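Long-range contacts in nucleoporin NUP82 (Chaetomium thermophilum, PDB 5CWW), which probably serves as a structural component of the nuclear pore complex, the channel for protein and mRNA transport between nucleus and cytoplasm: residues K42-T48 with D115-L120; L132-V137 with V169-V175. One frame throughout, in Å; residues are numbered along the deposited sequence. Where two conformers were deposited one is given.

Both contacts lie in the N-terminal beta-propeller domain, and both are partly buried. Interaction 1 joins the loop before strand 49-52 to the start of strand 119-122, so it links the first and second blades near the propeller axis. Interaction 2 joins the 132-137 turn of the second blade to the 169-175 loop that leads into the third. The first relies on two backbone hydrogen bonds and the packing of the long R118 side chain along the loop. The second has one direct backbone bond, a bridging water, a second water between the loops, a histidine ring and a small apolar patch. The two meet within the second blade, where R118 N-L132 O (2.6 Å) and Q119 O-L132 N (2.9 Å) are probable hydrogen bonds.

Interaction 1 (K42-T48 with D115-L120); sequences KPGPRRT and DDIRQL
K42-T48 is a loop, largely extended up to R46, that turns at R47-T48. It meets D115-L120 through a single parallel beta bridge, R47 with Q119 (CA-CA 4.3 Å). The bridge joins the lead-in to the first propeller blade to the inner strand of the second, 119-122. D115 OD2 is 4.5 Å from K42 NZ, opposite charges too far apart for a salt bridge. I117 O lies 3.9 Å from T48 CG2. R118 has the largest area covered here. The m, m, t side chain of R118 runs back along K42-G44, with R118 NH2 3.3 Å from K42 CG and R118 NH1 3.8 Å from P43 O. At G44 (phi 151°, psi 166°) a CB would clash with R118 NH1 and jam against P43 O. R118 O accepts from R47 N at 2.9 Å. R118 (phi -110°, psi -38°) and Q119 face L132 as a classic beta bulge. Q119 OE1 lies 3.5 Å from R47 CD. L120 N donates to R47 O at 2.8 Å. The R47 guanidinium forms a salt bridge with D391 and a hydrogen bond to F492 O. Q119 NE2 bonds V176 O of the third blade. I117 and L120 pack on strands 55-60, 63-68 and 128-132.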
loop_
_atom_site.group_PDB
_atom_site.type_symbol
_atom_site.label_atom_id
_atom_site.label_comp_id
_atom_site.label_asym_id
_atom_site.label_seq_id
_atom_site.Cartn_x
_atom_site.Cartn_y
_atom_site.Cartn_z
ATOM N N LYS B 42 -18.239 1.416 -11.620
ATOM C CA LYS B 42 -17.704 2.371 -10.656
ATOM C C LYS B 42 -16.213 2.103 -10.429
ATOM O O LYS B 42 -15.842 1.009 -10.009
ATOM C CB LYS B 42 -18.476 2.292 -9.338
ATOM C CG LYS B 42 -18.439 3.572 -8.514
ATOM C CD LYS B 42 -19.648 3.674 -7.595
ATOM C CE LYS B 42 -19.644 4.975 -6.806
ATOM N NZ LYS B 42 -20.938 5.207 -6.104
ATOM N N PRO B 43 -15.352 3.100 -10.705
ATOM C CA PRO B 43 -13.903 2.854 -10.703
ATOM C C PRO B 43 -13.356 2.422 -9.346
ATOM O O PRO B 43 -13.668 3.035 -8.324
ATOM C CB PRO B 43 -13.317 4.211 -11.111
ATOM C CG PRO B 43 -14.342 5.202 -10.699
ATOM C CD PRO B 43 -15.663 4.527 -10.907
ATOM N N GLY B 44 -12.548 1.365 -9.350
ATOM C CA GLY B 44 -11.936 0.852 -8.139
ATOM C C GLY B 44 -11.673 -0.640 -8.239
ATOM O O GLY B 44 -12.193 -1.305 -9.135
ATOM N N PRO B 45 -10.860 -1.177 -7.317
ATOM C CA PRO B 45 -10.561 -2.613 -7.298
ATOM C C PRO B 45 -11.768 -3.454 -6.894
ATOM O O PRO B 45 -12.685 -2.942 -6.250
ATOM C CB PRO B 45 -9.444 -2.726 -6.257
ATOM C CG PRO B 45 -9.635 -1.553 -5.365
ATOM C CD PRO B 45 -10.166 -0.454 -6.236
ATOM N N ARG B 46 -11.760 -4.727 -7.277
ATOM C CA ARG B 46 -12.847 -5.641 -6.950
ATOM C C ARG B 46 -12.303 -6.970 -6.433
ATOM O O ARG B 46 -12.169 -7.938 -7.188
ATOM C CB ARG B 46 -13.738 -5.882 -8.172
ATOM C CG ARG B 46 -14.980 -6.711 -7.865
ATOM C CD ARG B 46 -15.773 -7.052 -9.118
ATOM N NE ARG B 46 -16.996 -7.785 -8.791
ATOM C CZ ARG B 46 -17.536 -8.744 -9.541
ATOM N NH1 ARG B 46 -16.976 -9.108 -10.687
ATOM N NH2 ARG B 46 -18.649 -9.341 -9.141
ATOM N N ARG B 47 -11.991 -7.002 -5.140
ATOM C CA ARG B 47 -11.570 -8.227 -4.469
ATOM C C ARG B 47 -12.766 -8.853 -3.765
ATOM O O ARG B 47 -12.781 -8.995 -2.543
ATOM C CB ARG B 47 -10.446 -7.936 -3.473
ATOM C CG ARG B 47 -9.211 -7.336 -4.121
ATOM C CD ARG B 47 -8.024 -7.316 -3.176
ATOM N NE ARG B 47 -6.840 -6.755 -3.821
ATOM C CZ ARG B 47 -6.057 -7.424 -4.663
ATOM N NH1 ARG B 47 -6.326 -8.687 -4.970
ATOM N NH2 ARG B 47 -5.004 -6.830 -5.203
ATOM N N THR B 48 -13.770 -9.223 -4.552
ATOM C CA THR B 48 -15.059 -9.635 -4.014
ATOM C C THR B 48 -15.126 -11.125 -3.671
ATOM O O THR B 48 -16.185 -11.627 -3.291
ATOM C CB THR B 48 -16.181 -9.299 -5.009
ATOM O OG1 THR B 48 -15.774 -9.674 -6.330
ATOM C CG2 THR B 48 -16.477 -7.806 -4.986
ATOM N N ASP B 115 -22.976 0.569 1.329
ATOM C CA ASP B 115 -22.630 0.640 -0.086
ATOM C C ASP B 115 -22.065 -0.697 -0.550
ATOM O O ASP B 115 -21.715 -1.544 0.270
ATOM C CB ASP B 115 -21.620 1.764 -0.335
ATOM C CG ASP B 115 -21.667 2.293 -1.758
ATOM O OD1 ASP B 115 -22.158 1.572 -2.653
ATOM O OD2 ASP B 115 -21.208 3.433 -1.982
ATOM N N ASP B 116 -21.979 -0.880 -1.865
ATOM C CA ASP B 116 -21.492 -2.129 -2.442
ATOM C C ASP B 116 -20.110 -2.489 -1.913
ATOM O O ASP B 116 -19.214 -1.644 -1.859
ATOM C CB ASP B 116 -21.450 -2.032 -3.969
ATOM C CG ASP B 116 -22.827 -1.892 -4.584
ATOM O OD1 ASP B 116 -23.784 -2.496 -4.053
ATOM O OD2 ASP B 116 -22.951 -1.179 -5.600
ATOM N N ILE B 117 -19.945 -3.746 -1.516
ATOM C CA ILE B 117 -18.655 -4.230 -1.046
ATOM C C ILE B 117 -17.641 -4.206 -2.185
ATOM O O ILE B 117 -17.953 -4.579 -3.316
ATOM C CB ILE B 117 -18.769 -5.656 -0.473
ATOM C CG1 ILE B 117 -19.708 -5.658 0.738
ATOM C CG2 ILE B 117 -17.394 -6.194 -0.075
ATOM C CD1 ILE B 117 -20.070 -7.038 1.242
ATOM N N ARG B 118 -16.424 -3.776 -1.871
ATOM C CA ARG B 118 -15.360 -3.654 -2.862
ATOM C C ARG B 118 -14.279 -4.703 -2.646
ATOM O O ARG B 118 -13.727 -5.240 -3.607
ATOM C CB ARG B 118 -14.745 -2.255 -2.814
ATOM C CG ARG B 118 -15.686 -1.143 -3.251
ATOM C CD ARG B 118 -15.868 -1.127 -4.758
ATOM N NE ARG B 118 -16.773 -0.064 -5.188
ATOM C CZ ARG B 118 -16.413 1.205 -5.359
ATOM N NH1 ARG B 118 -15.162 1.585 -5.136
ATOM N NH2 ARG B 118 -17.309 2.097 -5.756
ATOM N N GLN B 119 -13.977 -4.988 -1.382
ATOM C CA GLN B 119 -12.894 -5.907 -1.048
ATOM C C GLN B 119 -13.222 -6.793 0.149
ATOM O O GLN B 119 -13.825 -6.343 1.127
ATOM C CB GLN B 119 -11.607 -5.133 -0.749
ATOM C CG GLN B 119 -11.197 -4.130 -1.813
ATOM C CD GLN B 119 -9.780 -3.625 -1.609
ATOM O OE1 GLN B 119 -8.847 -4.411 -1.437
ATOM N NE2 GLN B 119 -9.615 -2.306 -1.613
ATOM N N LEU B 120 -12.813 -8.055 0.049
ATOM C CA LEU B 120 -12.827 -8.990 1.168
ATOM C C LEU B 120 -11.401 -9.466 1.413
ATOM O O LEU B 120 -10.750 -9.960 0.492
ATOM C CB LEU B 120 -13.738 -10.184 0.883
ATOM C CG LEU B 120 -15.193 -9.879 0.530
ATOM C CD1 LEU B 120 -15.920 -11.165 0.157
ATOM C CD2 LEU B 120 -15.891 -9.181 1.683
#

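Interaction 2 (L132-V137 with V169-V175); sequences LTSHTV and VTSRSAV
H135 and V175 lose the most surface in this contact between two loops. The H135 side chain (chi1 -72°, chi2 72°) lies in the curve of V169-V175. A174 CB sits 3.7 Å from the centroid of the H135 ring, over one face and 16° off the normal, a CH-pi contact. At the ring edge, H135 CD2 is 3.1 Å from R172 O. V169-R172 is a type I turn closed by R172 N to V169 O (3.0 Å). S134 OG and H135 ND1 are hydrogen-bonded at 3.0 Å. T133 OG1 accepts from T136 N at 2.8 Å, an ST motif. Separately, the backbone bond T133 N to T136 O (3.0 Å) closes the turn. It is the beta-hairpin turn between strands 128-132 and 137-141 of the second propeller blade, set against the entry to the innermost strand of the third. V175 points toward this turn. V175 N donates to S134 O at 3.0 Å. V175 CG2 lies 3.7 Å from L132 CD2 and 4.1 Å from V137 CG2, while V175 CG1 is 3.5 Å from T133 O. One water donates to T133 O (2.6 Å) and V175 O (2.9 Å).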
loop_
_atom_site.group_PDB
_atom_site.type_symbol
_atom_site.label_atom_id
_atom_site.label_comp_id
_atom_site.label_asym_id
_atom_site.label_seq_id
_atom_site.Cartn_x
_atom_site.Cartn_y
_atom_site.Cartn_z
ATOM N N LEU B 132 -14.606 -4.308 3.037
ATOM C CA LEU B 132 -14.401 -2.928 2.613
ATOM C C LEU B 132 -15.409 -2.459 1.574
ATOM O O LEU B 132 -15.675 -3.147 0.588
ATOM C CB LEU B 132 -12.995 -2.751 2.039
ATOM C CG LEU B 132 -11.830 -2.615 3.016
ATOM C CD1 LEU B 132 -11.608 -3.894 3.805
ATOM C CD2 LEU B 132 -10.569 -2.221 2.258
ATOM N N THR B 133 -15.974 -1.285 1.823
ATOM C CA THR B 133 -16.652 -0.517 0.791
ATOM C C THR B 133 -15.607 0.451 0.250
ATOM O O THR B 133 -14.412 0.255 0.471
ATOM C CB THR B 133 -17.878 0.239 1.329
ATOM O OG1 THR B 133 -17.466 1.176 2.331
ATOM C CG2 THR B 133 -18.882 -0.732 1.930
ATOM N N SER B 134 -16.042 1.495 -0.442
ATOM C CA SER B 134 -15.105 2.501 -0.925
ATOM C C SER B 134 -14.451 3.256 0.234
ATOM O O SER B 134 -13.279 3.629 0.152
ATOM C CB SER B 134 -15.811 3.481 -1.863
ATOM O OG SER B 134 -16.950 4.052 -1.243
ATOM N N HIS B 135 -15.205 3.461 1.314
ATOM C CA HIS B 135 -14.746 4.286 2.433
ATOM C C HIS B 135 -14.800 3.590 3.795
ATOM O O HIS B 135 -14.066 3.968 4.709
ATOM C CB HIS B 135 -15.570 5.572 2.506
ATOM C CG HIS B 135 -15.260 6.553 1.419
ATOM N ND1 HIS B 135 -15.636 6.360 0.108
ATOM C CD2 HIS B 135 -14.603 7.736 1.451
ATOM C CE1 HIS B 135 -15.228 7.383 -0.620
ATOM N NE2 HIS B 135 -14.598 8.233 0.171
ATOM N N THR B 136 -15.664 2.589 3.934
ATOM C CA THR B 136 -15.906 1.966 5.235
ATOM C C THR B 136 -15.219 0.614 5.374
ATOM O O THR B 136 -14.895 -0.037 4.378
ATOM C CB THR B 136 -17.417 1.778 5.496
ATOM O OG1 THR B 136 -17.956 0.823 4.572
ATOM C CG2 THR B 136 -18.158 3.103 5.349
ATOM N N VAL B 137 -14.995 0.207 6.620
ATOM C CA VAL B 137 -14.361 -1.071 6.922
ATOM C C VAL B 137 -15.099 -1.769 8.060
ATOM O O VAL B 137 -15.238 -1.215 9.153
ATOM C CB VAL B 137 -12.879 -0.898 7.314
ATOM C CG1 VAL B 137 -12.221 -2.255 7.554
ATOM C CG2 VAL B 137 -12.123 -0.132 6.240
ATOM N N VAL B 169 -14.872 6.668 6.962
ATOM C CA VAL B 169 -16.223 7.162 6.729
ATOM C C VAL B 169 -16.287 7.829 5.359
ATOM O O VAL B 169 -15.260 8.233 4.811
ATOM C CB VAL B 169 -16.645 8.171 7.823
ATOM C CG1 VAL B 169 -18.138 8.453 7.765
ATOM C CG2 VAL B 169 -16.284 7.642 9.197
ATOM N N THR B 170 -17.491 7.947 4.811
ATOM C CA THR B 170 -17.681 8.549 3.497
ATOM C C THR B 170 -17.275 10.021 3.464
ATOM O O THR B 170 -17.009 10.567 2.394
ATOM C CB THR B 170 -19.145 8.426 3.035
ATOM O OG1 THR B 170 -20.018 8.875 4.078
ATOM C CG2 THR B 170 -19.480 6.981 2.689
ATOM N N SER B 171 -17.222 10.658 4.630
ATOM C CA SER B 171 -16.865 12.072 4.707
ATOM C C SER B 171 -15.351 12.272 4.792
ATOM O O SER B 171 -14.878 13.408 4.801
ATOM C CB SER B 171 -17.548 12.737 5.909
ATOM O OG SER B 171 -17.161 12.136 7.133
ATOM N N ARG B 172 -14.598 11.174 4.857
ATOM C CA ARG B 172 -13.140 11.238 4.917
ATOM C C ARG B 172 -12.527 10.522 3.718
ATOM O O ARG B 172 -13.234 10.145 2.787
ATOM C CB ARG B 172 -12.628 10.619 6.221
ATOM C CG ARG B 172 -13.026 11.380 7.476
ATOM C CD ARG B 172 -12.205 12.651 7.660
ATOM N NE ARG B 172 -11.619 12.729 8.997
ATOM C CZ ARG B 172 -10.344 12.483 9.294
ATOM N NH1 ARG B 172 -9.473 12.149 8.352
ATOM N NH2 ARG B 172 -9.934 12.582 10.551
ATOM N N SER B 173 -11.210 10.340 3.740
ATOM C CA SER B 173 -10.501 9.742 2.614
ATOM C C SER B 173 -10.879 8.275 2.421
ATOM O O SER B 173 -11.028 7.527 3.387
ATOM C CB SER B 173 -8.990 9.867 2.813
ATOM O OG SER B 173 -8.286 9.362 1.691
ATOM N N ALA B 174 -11.028 7.875 1.163
ATOM C CA ALA B 174 -11.389 6.499 0.823
ATOM C C ALA B 174 -10.330 5.489 1.259
ATOM O O ALA B 174 -9.138 5.794 1.280
ATOM C CB ALA B 174 -11.627 6.385 -0.674
ATOM N N VAL B 175 -10.778 4.282 1.599
ATOM C CA VAL B 175 -9.872 3.199 1.967
ATOM C C VAL B 175 -9.423 2.458 0.709
ATOM O O VAL B 175 -10.237 2.096 -0.143
ATOM C CB VAL B 175 -10.524 2.213 2.971
ATOM C CG1 VAL B 175 -11.779 1.564 2.388
ATOM C CG2 VAL B 175 -9.514 1.160 3.413
HETATM O O HOH W 1 -12.141 0.025 -0.791
HETATM O O HOH W 2 -11.700 5.318 4.817
#